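Local atomic coordinates of probable mannosyltransferase KTR4 (PDB entry 5A07), a protein that is a yeast member of the GT-A class of glycosyltransferases and binds guanosine-5'-diphosphate together with manganese. Residues N173-P177 against N207-F211; S179-Y185 against F347-R351; Y334-M338 against V357-A361; I269-T274 against Y308-T314. One frame throughout, in Å; residues are numbered along the deposited sequence.

Overall arrangement
From the N terminus, the loop after strand 164-168 opens interaction 1 at 173-177, and helix 203-214 closes it at 207-211. Before that happens, 179-185 has already opened interaction 2, which closes only at 347-351; interactions 1 and 2 therefore cross. Interaction 4, joining 269-274 to 308-314, lies wholly within the span of interaction 2. Interaction 3 starts after it, at 334-338, and ends at 357-361, so it crosses interaction 2 as well. Tyr-348 carries interaction 2 into interaction 1, Glu-350 reaches Thr-271 of interaction 4, and Leu-360 of interaction 3 packs on Leu-272, Trp-273 and Tyr-312. Helices 182-194, 203-214, 272-282, 332-344, 346-349 and 354-365 are thus linked, with interaction 1 alone touching the nucleotide.

Interaction 1 (N173-P177 against N207-F211); sequences NWNMP and NMCRF. With GDP (guanosine-5'-diphosphate), chain F.
Trp-174 packing on Asn-207, Met-208 and Phe-211 makes this a loop-on-helix contact, in which the chain after strand 164-168 lies along helix 203-214. The indole has CG anti to its own N (chi1 179°), which swings it across the helix. Asn-207 CB sits over one face as a CH-pi contact, 3.8 Å from the centroid of the five-membered ring. At the six-membered end, Trp-174 CH2 comes 3.6 Å from Met-208 CA, while CZ3 reaches Phe-211 CB at 3.7 Å; the two aromatic planes are inclined at 54°. The amide of Asn-207 stands steeply to the indole, and its OD1 is held by Tyr-348 OH.

Water does much of the polar work. One molecule donates to Trp-174 O, with 2.6 Å between that atom and the water oxygen, and also to Asn-207 O. A second accepts from both Trp-174 NE1 and Asn-207 ND2, bridging two donors that cannot bond to each other. Arg-210, extended along its chain, gives a weak NH1 bond to Asn-175 O (3.2 Å) and lays one guanidinium face against Pro-177 CG and CD; its NE forms a salt bridge with Glu-342. Met-208 CG lies 3.4 Å from O4' of guanosine-5'-diphosphate, and Trp-174 CZ2 is 3.7 Å from its O6. Trp-174 and Met-208 thus form part of the wall of the nucleotide pocket in this GT-A fold.

Interaction 2 (S179-Y185 against F347-R351); sequences SIDRERY and FYYER
The two backbones come closest at Tyr-185 and Tyr-349, whose CA atoms are 5.3 Å apart, where the first turn of helix 182-194 meets the end of the short helix 346-349. Tyr-349 carries most of the contact. Its OH accepts a nearly straight hydrogen bond from Asp-181 N, 2.9 Å long with an angle of 172° at the hydrogen. Asp-181 is also the N-cap of helix 182-194: its OD1 takes weak capping bonds from the N atoms of Glu-183 and Arg-184, so the tyrosine hydroxyl and the helix start are fixed through one residue. The ring of Tyr-349 is sandwiched. On one face the guanidinium of Arg-184 lies flat, centres 3.7 Å apart and planes only 4° off parallel, in a cation-pi stack. Its CG trans to the backbone N (chi1 -173°) and its chain extended to NE, the arginine also brings CD over this face. The opposite face receives Ile-180 CD1, 3.8 Å from Tyr-349 CZ. Ile-180 CG1 meanwhile leans on Tyr-348 CD2 at 3.7 Å. Tyr-185 turns its ring edge to the backbone of the second segment, with CD1 3.2 Å from Tyr-348 O, and meets His-206 edge-to-face.

Interaction 3 (Y334-M338 against V357-A361); sequences YEKYM and VRSLA
The hydroxyl of Tyr-334 is gripped twice: Arg-358 NH1 donates to OH over 3.0 Å, and Ser-213 O of helix 203-214 bonds to the same oxygen. The hydroxyl lies in the guanidinium plane of Arg-358, at its edge, although the bond is bent to 136° at the hydrogen. Arg-358 starts out away from segment 334-338; turns about its CB-CG and CG-CD bonds bring NH1 back to it. NH1 also bonds to Tyr-212 O, and NH2 forms a salt bridge with Glu-322 on strand 322-325, which probably balances the charge of this buried arginine.

Around this polar corner the packing is apolar. Ala-361 CB lies 3.5 Å from Tyr-334 CD1 and 3.9 Å from Tyr-337 CD2, touching both rings, obliquely in each case. In Tyr-337 a chi1 of 177° throws the ring across to the other helix; OH comes 3.5 Å from Leu-360 CD1 and bonds to Thr-276, while the ring edge faces Val-357 O. Met-338 folds back so that CE touches Val-357 CG1 at 3.6 Å and also sits over a face of Tyr-334.

The axes of the two short segments pass 10.9 Å apart and run at 133°, about midway between perpendicular and antiparallel. Here two buried helices pack together and Arg-358 ties them to strand 322-325 of the mixed sheet, a helix-on-sheet layering consistent with the alpha/beta GT-A fold.

Interaction 4 (I269-T274 against Y308-T314); sequences IETLWT and YTQGYST
Aromatic and apolar packing comes first, and Trp-273 is its main surface. One face of the indole is covered by Gly-311 O, 3.4 Å from Trp-273 CE2, and by Tyr-312 CB, 3.5 Å from Trp-273 CG. The ring of Tyr-312 runs nearly parallel to the six-membered ring, at 17°, but has slid so far aside that the two barely overlap. Gly-311, at backbone angles suited to glycine (phi 132°), has no side chain to keep its main chain off the indole. Just before it, Gln-310 ends helix 303-308 in a Schellman motif. Ile-269 CG1 is wedged between N and the carbonyl carbon (chi1 54°), which carries CD1 to Tyr-312 CE2 at 3.8 Å and to Thr-314 CG2. At the rim, Tyr-308 CE1 leans on Glu-270 CB, also at 3.8 Å.

The polar bridges run through water. Two molecules donate to Glu-270 O, at 2.6 Å and 2.8 Å. The first also donates to Thr-309 O and accepts from Thr-274 N. The second donates to Tyr-308 O and accepts from Gln-310 NE2.

Helix 354-365 backs the apolar part, with Leu-360 against both Trp-273 and Tyr-312. The chemistry suggests a join in which apolar packing on the indole face is combined with water-mediated polar links between Glu-270 O, just before helix 272-282, and the carbonyls of Tyr-308 and Thr-309 at the end of helix 303-308.

Interaction 1 (N173-P177 against N207-F211)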
# COMPACT_ATOMS: atom_id res chain seq x y z
N ASN B 173 7.97 -16.84 -12.88
CA ASN B 173 7.51 -16.07 -11.73
C ASN B 173 7.00 -14.70 -12.10
O ASN B 173 6.71 -13.89 -11.21
CB ASN B 173 8.63 -15.94 -10.73
CG ASN B 173 9.05 -17.26 -10.15
OD1 ASN B 173 10.22 -17.46 -9.82
ND2 ASN B 173 8.14 -18.13 -9.98
N TRP B 174 6.89 -14.44 -13.41
CA TRP B 174 6.46 -13.14 -13.94
C TRP B 174 5.35 -13.28 -14.98
O TRP B 174 4.31 -12.64 -14.89
CB TRP B 174 7.67 -12.40 -14.54
CG TRP B 174 7.32 -11.09 -15.13
CD1 TRP B 174 7.03 -10.85 -16.42
CD2 TRP B 174 7.11 -9.86 -14.42
NE1 TRP B 174 6.67 -9.56 -16.57
CE2 TRP B 174 6.75 -8.92 -15.36
CE3 TRP B 174 7.24 -9.48 -13.07
CZ2 TRP B 174 6.49 -7.58 -15.04
CZ3 TRP B 174 6.98 -8.17 -12.72
CH2 TRP B 174 6.62 -7.22 -13.71
N ASN B 175 5.56 -14.12 -16.00
CA ASN B 175 4.67 -14.16 -17.15
C ASN B 175 3.28 -14.72 -16.87
O ASN B 175 3.07 -15.46 -15.95
CB ASN B 175 5.28 -15.05 -18.27
CG ASN B 175 6.58 -14.50 -18.82
OD1 ASN B 175 6.76 -13.33 -18.93
ND2 ASN B 175 7.44 -15.37 -19.20
N MET B 176 2.34 -14.32 -17.71
CA MET B 176 1.01 -14.89 -17.68
C MET B 176 1.14 -16.41 -17.63
O MET B 176 1.81 -16.99 -18.49
CB MET B 176 0.25 -14.46 -18.92
CG MET B 176 -1.21 -14.95 -18.91
SD MET B 176 -2.01 -14.63 -20.47
CE MET B 176 -2.20 -12.87 -20.51
N PRO B 177 0.52 -17.07 -16.64
CA PRO B 177 0.61 -18.53 -16.50
C PRO B 177 -0.28 -19.27 -17.55
O PRO B 177 -1.15 -18.63 -18.21
CB PRO B 177 0.06 -18.78 -15.11
CG PRO B 177 -0.94 -17.69 -14.92
CD PRO B 177 -0.44 -16.49 -15.67
N ASN B 207 1.02 -8.42 -15.19
CA ASN B 207 2.07 -9.23 -14.60
C ASN B 207 2.63 -8.54 -13.38
O ASN B 207 2.95 -9.21 -12.44
CB ASN B 207 3.24 -9.46 -15.59
CG ASN B 207 2.82 -10.35 -16.77
OD1 ASN B 207 1.80 -11.07 -16.74
ND2 ASN B 207 3.63 -10.33 -17.79
N MET B 208 2.83 -7.23 -13.45
CA MET B 208 3.35 -6.49 -12.31
C MET B 208 2.43 -6.57 -11.08
O MET B 208 2.87 -6.84 -9.97
CB MET B 208 3.58 -5.07 -12.71
CG MET B 208 4.13 -4.18 -11.57
SD MET B 208 2.83 -3.49 -10.49
CE MET B 208 1.83 -2.44 -11.53
N CYS B 209 1.16 -6.38 -11.32
CA CYS B 209 0.18 -6.41 -10.23
C CYS B 209 0.16 -7.74 -9.52
O CYS B 209 0.12 -7.89 -8.28
CB CYS B 209 -1.20 -6.08 -10.77
SG CYS B 209 -1.49 -4.39 -11.27
N ARG B 210 0.18 -8.79 -10.34
CA ARG B 210 0.26 -10.11 -9.78
C ARG B 210 1.57 -10.38 -9.03
O ARG B 210 1.57 -10.96 -7.90
CB ARG B 210 0.07 -11.10 -10.93
CG ARG B 210 0.34 -12.56 -10.55
CD ARG B 210 -0.21 -13.41 -11.73
NE ARG B 210 0.18 -14.79 -11.63
CZ ARG B 210 1.20 -15.36 -12.30
NH1 ARG B 210 1.94 -14.65 -13.10
NH2 ARG B 210 1.40 -16.67 -12.21
N PHE B 211 2.72 -9.97 -9.62
CA PHE B 211 4.02 -10.18 -8.99
C PHE B 211 4.06 -9.41 -7.62
O PHE B 211 4.52 -9.96 -6.63
CB PHE B 211 5.12 -9.62 -9.90
CG PHE B 211 6.49 -9.64 -9.29
CD1 PHE B 211 7.25 -10.80 -9.29
CD2 PHE B 211 7.04 -8.50 -8.74
CE1 PHE B 211 8.49 -10.86 -8.67
CE2 PHE B 211 8.31 -8.54 -8.12
CZ PHE B 211 9.05 -9.73 -8.09
PB GDP F . 1.36 2.86 -11.32
O1B GDP F . 0.98 3.82 -12.38
O2B GDP F . 0.42 1.89 -10.89
O3B GDP F . 2.14 3.51 -10.23
O3A GDP F . 2.33 1.88 -12.17
PA GDP F . 3.89 1.89 -12.44
O1A GDP F . 4.24 1.84 -13.86
O2A GDP F . 4.68 2.87 -11.66
O5' GDP F . 4.27 0.46 -11.90
C5' GDP F . 4.45 0.02 -10.55
C4' GDP F . 5.89 -0.37 -10.24
O4' GDP F . 6.20 -1.52 -11.04
C3' GDP F . 6.93 0.69 -10.54
O3' GDP F . 8.04 0.53 -9.63
C2' GDP F . 7.32 0.36 -11.99
O2' GDP F . 8.66 0.76 -12.28
C1' GDP F . 7.24 -1.12 -11.95
N9 GDP F . 6.86 -1.74 -13.25
C8 GDP F . 5.71 -1.61 -13.96
N7 GDP F . 5.77 -2.43 -15.08
C5 GDP F . 6.97 -3.08 -15.04
C6 GDP F . 7.64 -4.08 -15.90
O6 GDP F . 6.96 -4.43 -16.92
N1 GDP F . 8.86 -4.49 -15.55
C2 GDP F . 9.52 -4.01 -14.43
N2 GDP F . 10.74 -4.46 -14.15
N3 GDP F . 8.95 -3.08 -13.60
C4 GDP F . 7.69 -2.65 -13.84
O HOH W 1 3.18 -11.92 -12.65
O HOH W 2 5.91 -8.36 -19.08
O HOH W 3 3.02 -12.57 -19.70

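Interaction 2 (S179-Y185 against F347-R351)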
# COMPACT_ATOMS: atom_id res chain seq x y z
N SER B 179 -2.63 -21.40 -17.00
CA SER B 179 -4.00 -21.42 -16.52
C SER B 179 -4.88 -20.39 -17.22
O SER B 179 -6.08 -20.53 -17.20
CB SER B 179 -4.01 -21.23 -15.01
OG SER B 179 -3.41 -19.97 -14.63
N ILE B 180 -4.31 -19.36 -17.84
CA ILE B 180 -5.12 -18.30 -18.43
C ILE B 180 -5.38 -18.57 -19.90
O ILE B 180 -4.45 -18.88 -20.59
CB ILE B 180 -4.41 -16.91 -18.31
CG1 ILE B 180 -4.27 -16.48 -16.85
CG2 ILE B 180 -5.11 -15.81 -19.12
CD1 ILE B 180 -5.60 -16.28 -16.12
N ASP B 181 -6.61 -18.37 -20.36
CA ASP B 181 -6.92 -18.39 -21.77
C ASP B 181 -6.65 -17.03 -22.38
O ASP B 181 -7.44 -16.05 -22.23
CB ASP B 181 -8.39 -18.80 -22.02
CG ASP B 181 -8.90 -18.51 -23.48
OD1 ASP B 181 -8.16 -18.14 -24.41
OD2 ASP B 181 -10.09 -18.62 -23.69
N ARG B 182 -5.56 -16.98 -23.13
CA ARG B 182 -5.16 -15.74 -23.73
C ARG B 182 -6.21 -15.08 -24.61
O ARG B 182 -6.33 -13.81 -24.67
CB ARG B 182 -3.85 -15.94 -24.45
CG ARG B 182 -3.28 -14.68 -25.04
CD ARG B 182 -1.91 -14.99 -25.56
NE ARG B 182 -0.89 -15.07 -24.50
CZ ARG B 182 -0.35 -14.00 -23.92
NH1 ARG B 182 -0.79 -12.78 -24.22
NH2 ARG B 182 0.59 -14.15 -23.04
N GLU B 183 -7.04 -15.88 -25.27
CA GLU B 183 -8.09 -15.27 -26.10
C GLU B 183 -9.21 -14.59 -25.26
O GLU B 183 -9.73 -13.47 -25.56
CB GLU B 183 -8.61 -16.26 -27.16
CG GLU B 183 -9.13 -15.59 -28.43
CD GLU B 183 -9.50 -16.60 -29.53
OE1 GLU B 183 -9.33 -17.83 -29.28
OE2 GLU B 183 -9.95 -16.15 -30.62
N ARG B 184 -9.57 -15.23 -24.16
CA ARG B 184 -10.49 -14.57 -23.21
C ARG B 184 -9.89 -13.25 -22.62
O ARG B 184 -10.54 -12.18 -22.61
CB ARG B 184 -10.81 -15.55 -22.12
CG ARG B 184 -11.87 -15.02 -21.20
CD ARG B 184 -12.21 -16.12 -20.22
NE ARG B 184 -12.79 -15.61 -18.99
CZ ARG B 184 -12.94 -16.34 -17.89
NH1 ARG B 184 -12.56 -17.61 -17.86
NH2 ARG B 184 -13.48 -15.80 -16.82
N TYR B 185 -8.62 -13.34 -22.23
CA TYR B 185 -7.88 -12.20 -21.77
C TYR B 185 -8.07 -11.07 -22.77
O TYR B 185 -8.44 -9.94 -22.40
CB TYR B 185 -6.40 -12.63 -21.53
CG TYR B 185 -5.47 -11.45 -21.42
CD1 TYR B 185 -5.46 -10.66 -20.28
CD2 TYR B 185 -4.64 -11.07 -22.47
CE1 TYR B 185 -4.64 -9.54 -20.21
CE2 TYR B 185 -3.84 -9.95 -22.41
CZ TYR B 185 -3.83 -9.20 -21.25
OH TYR B 185 -3.04 -8.10 -21.16
N PHE B 347 -6.34 -11.51 -11.99
CA PHE B 347 -5.21 -10.66 -12.39
C PHE B 347 -5.18 -10.41 -13.91
O PHE B 347 -4.65 -9.40 -14.34
CB PHE B 347 -3.89 -11.21 -11.94
CG PHE B 347 -3.67 -11.14 -10.44
CD1 PHE B 347 -3.64 -9.90 -9.81
CD2 PHE B 347 -3.51 -12.27 -9.69
CE1 PHE B 347 -3.43 -9.84 -8.42
CE2 PHE B 347 -3.33 -12.23 -8.32
CZ PHE B 347 -3.30 -10.99 -7.70
N TYR B 348 -5.81 -11.30 -14.69
CA TYR B 348 -5.79 -11.21 -16.15
C TYR B 348 -7.16 -10.98 -16.78
O TYR B 348 -7.30 -10.13 -17.66
CB TYR B 348 -5.05 -12.46 -16.73
CG TYR B 348 -3.58 -12.52 -16.33
CD1 TYR B 348 -2.64 -11.71 -16.95
CD2 TYR B 348 -3.15 -13.32 -15.32
CE1 TYR B 348 -1.30 -11.76 -16.58
CE2 TYR B 348 -1.81 -13.37 -14.96
CZ TYR B 348 -0.91 -12.57 -15.57
OH TYR B 348 0.38 -12.59 -15.18
N TYR B 349 -8.18 -11.69 -16.29
CA TYR B 349 -9.54 -11.48 -16.80
C TYR B 349 -10.17 -10.19 -16.31
O TYR B 349 -11.12 -9.63 -16.98
CB TYR B 349 -10.41 -12.65 -16.37
CG TYR B 349 -9.92 -14.00 -16.91
CD1 TYR B 349 -9.48 -14.15 -18.25
CD2 TYR B 349 -9.87 -15.14 -16.09
CE1 TYR B 349 -9.01 -15.39 -18.74
CE2 TYR B 349 -9.43 -16.35 -16.58
CZ TYR B 349 -9.00 -16.48 -17.89
OH TYR B 349 -8.57 -17.69 -18.33
N GLU B 350 -9.65 -9.67 -15.18
CA GLU B 350 -9.99 -8.34 -14.77
C GLU B 350 -8.65 -7.60 -14.66
O GLU B 350 -7.69 -7.99 -15.33
CB GLU B 350 -10.79 -8.46 -13.47
CG GLU B 350 -12.13 -9.18 -13.70
CD GLU B 350 -13.00 -9.38 -12.45
OE1 GLU B 350 -12.83 -8.70 -11.37
OE2 GLU B 350 -13.84 -10.28 -12.53
N ARG B 351 -8.55 -6.53 -13.87
CA ARG B 351 -7.27 -5.80 -13.79
C ARG B 351 -6.99 -5.59 -12.30
O ARG B 351 -6.79 -4.46 -11.82
CB ARG B 351 -7.30 -4.48 -14.61
CG ARG B 351 -5.86 -4.10 -15.16
CD ARG B 351 -5.52 -2.64 -14.96
NE ARG B 351 -5.58 -2.36 -13.52
CZ ARG B 351 -5.62 -1.15 -12.95
NH1 ARG B 351 -5.53 -0.09 -13.68
NH2 ARG B 351 -5.70 -1.03 -11.61

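Interaction 3 (Y334-M338 against V357-A361)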
# COMPACT_ATOMS: atom_id res chain seq x y z
N TYR B 334 -2.37 -15.29 4.10
CA TYR B 334 -2.02 -14.47 2.92
C TYR B 334 -1.70 -15.38 1.74
O TYR B 334 -2.22 -15.21 0.64
CB TYR B 334 -0.82 -13.54 3.18
CG TYR B 334 -0.69 -12.52 2.10
CD1 TYR B 334 -1.38 -11.32 2.18
CD2 TYR B 334 0.09 -12.74 0.96
CE1 TYR B 334 -1.30 -10.36 1.16
CE2 TYR B 334 0.18 -11.81 -0.04
CZ TYR B 334 -0.53 -10.63 0.03
OH TYR B 334 -0.44 -9.69 -0.97
N GLU B 335 -0.85 -16.36 1.97
CA GLU B 335 -0.46 -17.28 0.86
C GLU B 335 -1.63 -18.08 0.28
O GLU B 335 -1.77 -18.23 -0.95
CB GLU B 335 0.62 -18.21 1.33
CG GLU B 335 1.90 -17.51 1.79
CD GLU B 335 2.79 -17.10 0.63
OE1 GLU B 335 2.26 -16.51 -0.37
OE2 GLU B 335 4.01 -17.37 0.71
N LYS B 336 -2.54 -18.51 1.15
CA LYS B 336 -3.73 -19.24 0.68
C LYS B 336 -4.65 -18.34 -0.09
O LYS B 336 -5.26 -18.72 -1.14
CB LYS B 336 -4.47 -19.82 1.87
CG LYS B 336 -3.65 -20.87 2.60
CD LYS B 336 -3.71 -22.20 1.84
CE LYS B 336 -3.21 -23.31 2.80
NZ LYS B 336 -2.72 -24.47 2.02
N TYR B 337 -4.77 -17.10 0.40
CA TYR B 337 -5.60 -16.17 -0.33
C TYR B 337 -5.00 -15.94 -1.70
O TYR B 337 -5.73 -15.83 -2.71
CB TYR B 337 -5.74 -14.86 0.52
CG TYR B 337 -6.50 -13.75 -0.09
CD1 TYR B 337 -7.76 -13.93 -0.58
CD2 TYR B 337 -6.00 -12.42 -0.05
CE1 TYR B 337 -8.49 -12.87 -1.09
CE2 TYR B 337 -6.70 -11.36 -0.59
CZ TYR B 337 -7.96 -11.57 -1.06
OH TYR B 337 -8.65 -10.53 -1.59
N MET B 338 -3.68 -15.74 -1.75
CA MET B 338 -3.04 -15.49 -3.07
C MET B 338 -3.30 -16.68 -4.06
O MET B 338 -3.65 -16.47 -5.24
CB MET B 338 -1.51 -15.28 -2.92
CG MET B 338 -1.08 -14.01 -2.19
SD MET B 338 -1.86 -12.52 -2.85
CE MET B 338 -3.17 -12.31 -1.65
N VAL B 357 -5.72 -5.96 -3.41
CA VAL B 357 -5.43 -7.30 -2.95
C VAL B 357 -4.69 -7.32 -1.66
O VAL B 357 -5.06 -8.03 -0.70
CB VAL B 357 -4.66 -8.08 -4.04
CG1 VAL B 357 -4.10 -9.42 -3.52
CG2 VAL B 357 -5.56 -8.28 -5.26
N ARG B 358 -3.58 -6.58 -1.58
CA ARG B 358 -2.84 -6.48 -0.30
C ARG B 358 -3.75 -5.94 0.82
O ARG B 358 -3.70 -6.43 1.97
CB ARG B 358 -1.64 -5.50 -0.48
CG ARG B 358 -0.82 -5.26 0.76
CD ARG B 358 0.45 -6.05 0.73
NE ARG B 358 1.39 -5.51 -0.26
CZ ARG B 358 1.84 -6.17 -1.32
NH1 ARG B 358 1.46 -7.44 -1.56
NH2 ARG B 358 2.71 -5.58 -2.13
N SER B 359 -4.56 -4.95 0.47
CA SER B 359 -5.39 -4.21 1.45
C SER B 359 -6.54 -5.10 1.99
O SER B 359 -6.80 -5.09 3.18
CB SER B 359 -6.00 -2.95 0.83
OG SER B 359 -4.97 -2.06 0.43
N LEU B 360 -7.11 -5.93 1.13
CA LEU B 360 -8.16 -6.89 1.60
C LEU B 360 -7.62 -7.90 2.56
O LEU B 360 -8.18 -8.16 3.62
CB LEU B 360 -8.84 -7.61 0.40
CG LEU B 360 -9.75 -6.71 -0.35
CD1 LEU B 360 -10.10 -7.31 -1.72
CD2 LEU B 360 -11.04 -6.48 0.39
N ALA B 361 -6.43 -8.42 2.24
CA ALA B 361 -5.77 -9.34 3.12
C ALA B 361 -5.43 -8.71 4.47
O ALA B 361 -5.63 -9.34 5.52
CB ALA B 361 -4.53 -9.90 2.50

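Interaction 4 (I269-T274 against Y308-T314)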
# COMPACT_ATOMS: atom_id res chain seq x y z
N ILE B 269 -11.94 -4.25 -10.72
CA ILE B 269 -12.05 -5.27 -9.71
C ILE B 269 -13.48 -5.75 -9.54
O ILE B 269 -13.95 -6.03 -8.41
CB ILE B 269 -11.51 -4.78 -8.34
CG1 ILE B 269 -12.19 -3.48 -7.91
CG2 ILE B 269 -9.99 -4.70 -8.42
CD1 ILE B 269 -11.83 -2.99 -6.48
N GLU B 270 -14.17 -5.93 -10.66
CA GLU B 270 -15.58 -6.33 -10.62
C GLU B 270 -15.88 -7.49 -9.69
O GLU B 270 -16.84 -7.41 -8.89
CB GLU B 270 -16.08 -6.67 -12.04
CG GLU B 270 -17.54 -7.05 -12.05
CD GLU B 270 -18.12 -7.15 -13.46
OE1 GLU B 270 -17.34 -7.43 -14.38
OE2 GLU B 270 -19.35 -6.94 -13.62
N THR B 271 -15.11 -8.56 -9.73
CA THR B 271 -15.35 -9.71 -8.88
C THR B 271 -14.34 -9.99 -7.79
O THR B 271 -14.37 -11.04 -7.17
CB THR B 271 -15.51 -11.04 -9.70
OG1 THR B 271 -14.26 -11.41 -10.35
CG2 THR B 271 -16.66 -10.90 -10.73
N LEU B 272 -13.49 -9.06 -7.45
CA LEU B 272 -12.49 -9.35 -6.42
C LEU B 272 -13.11 -9.53 -4.99
O LEU B 272 -12.79 -10.46 -4.27
CB LEU B 272 -11.40 -8.26 -6.42
CG LEU B 272 -10.39 -8.34 -5.27
CD1 LEU B 272 -9.60 -9.62 -5.28
CD2 LEU B 272 -9.45 -7.12 -5.46
N TRP B 273 -14.01 -8.66 -4.64
CA TRP B 273 -14.71 -8.77 -3.34
C TRP B 273 -15.55 -10.06 -3.26
O TRP B 273 -15.49 -10.79 -2.30
CB TRP B 273 -15.66 -7.55 -3.16
CG TRP B 273 -16.45 -7.60 -1.88
CD1 TRP B 273 -17.77 -7.92 -1.75
CD2 TRP B 273 -15.92 -7.45 -0.55
NE1 TRP B 273 -18.11 -7.96 -0.42
CE2 TRP B 273 -17.00 -7.63 0.34
CE3 TRP B 273 -14.66 -7.13 -0.03
CZ2 TRP B 273 -16.85 -7.56 1.72
CZ3 TRP B 273 -14.50 -7.04 1.34
CH2 TRP B 273 -15.59 -7.22 2.21
N THR B 274 -16.36 -10.32 -4.28
CA THR B 274 -17.26 -11.52 -4.21
C THR B 274 -16.43 -12.77 -4.13
O THR B 274 -16.71 -13.65 -3.33
CB THR B 274 -18.28 -11.55 -5.37
OG1 THR B 274 -17.62 -11.37 -6.62
CG2 THR B 274 -19.19 -10.34 -5.27
N TYR B 308 -21.23 -1.38 -7.30
CA TYR B 308 -20.64 -2.09 -8.42
C TYR B 308 -19.93 -3.37 -8.01
O TYR B 308 -19.99 -4.37 -8.69
CB TYR B 308 -19.72 -1.14 -9.20
CG TYR B 308 -19.15 -1.76 -10.43
CD1 TYR B 308 -18.02 -2.57 -10.36
CD2 TYR B 308 -19.76 -1.58 -11.68
CE1 TYR B 308 -17.48 -3.17 -11.47
CE2 TYR B 308 -19.22 -2.20 -12.81
CZ TYR B 308 -18.08 -2.98 -12.69
OH TYR B 308 -17.54 -3.60 -13.78
N THR B 309 -19.28 -3.39 -6.85
CA THR B 309 -18.48 -4.56 -6.43
C THR B 309 -19.30 -5.48 -5.60
O THR B 309 -18.83 -6.53 -5.09
CB THR B 309 -17.29 -4.11 -5.53
OG1 THR B 309 -17.84 -3.33 -4.45
CG2 THR B 309 -16.29 -3.22 -6.31
N GLN B 310 -20.52 -5.05 -5.36
CA GLN B 310 -21.44 -5.83 -4.54
C GLN B 310 -20.91 -6.04 -3.14
O GLN B 310 -20.93 -7.14 -2.60
CB GLN B 310 -21.76 -7.18 -5.21
CG GLN B 310 -22.52 -7.05 -6.55
CD GLN B 310 -22.67 -8.41 -7.22
OE1 GLN B 310 -23.42 -9.26 -6.76
NE2 GLN B 310 -21.86 -8.66 -8.23
N GLY B 311 -20.42 -4.94 -2.54
CA GLY B 311 -20.13 -4.96 -1.11
C GLY B 311 -18.78 -4.43 -0.63
O GLY B 311 -18.50 -4.54 0.55
N TYR B 312 -17.96 -3.86 -1.52
CA TYR B 312 -16.62 -3.40 -1.15
C TYR B 312 -16.50 -1.93 -1.43
O TYR B 312 -16.79 -1.45 -2.53
CB TYR B 312 -15.55 -4.17 -1.93
CG TYR B 312 -14.09 -3.74 -1.77
CD1 TYR B 312 -13.58 -3.25 -0.58
CD2 TYR B 312 -13.19 -3.96 -2.81
CE1 TYR B 312 -12.22 -2.88 -0.47
CE2 TYR B 312 -11.85 -3.60 -2.69
CZ TYR B 312 -11.37 -3.06 -1.52
OH TYR B 312 -10.03 -2.73 -1.44
N SER B 313 -16.09 -1.17 -0.43
CA SER B 313 -15.90 0.27 -0.60
C SER B 313 -14.92 0.64 -1.70
O SER B 313 -15.00 1.70 -2.26
CB SER B 313 -15.38 0.86 0.75
OG SER B 313 -14.09 0.27 1.07
N THR B 314 -14.01 -0.28 -1.94
CA THR B 314 -12.82 -0.16 -2.81
C THR B 314 -11.71 0.59 -2.15
O THR B 314 -10.66 0.85 -2.78
CB THR B 314 -13.10 0.33 -4.24
OG1 THR B 314 -13.38 1.74 -4.22
CG2 THR B 314 -14.26 -0.40 -4.82
O HOH W 4 -16.82 -7.94 -6.33
O HOH W 5 -19.56 -6.97 -9.00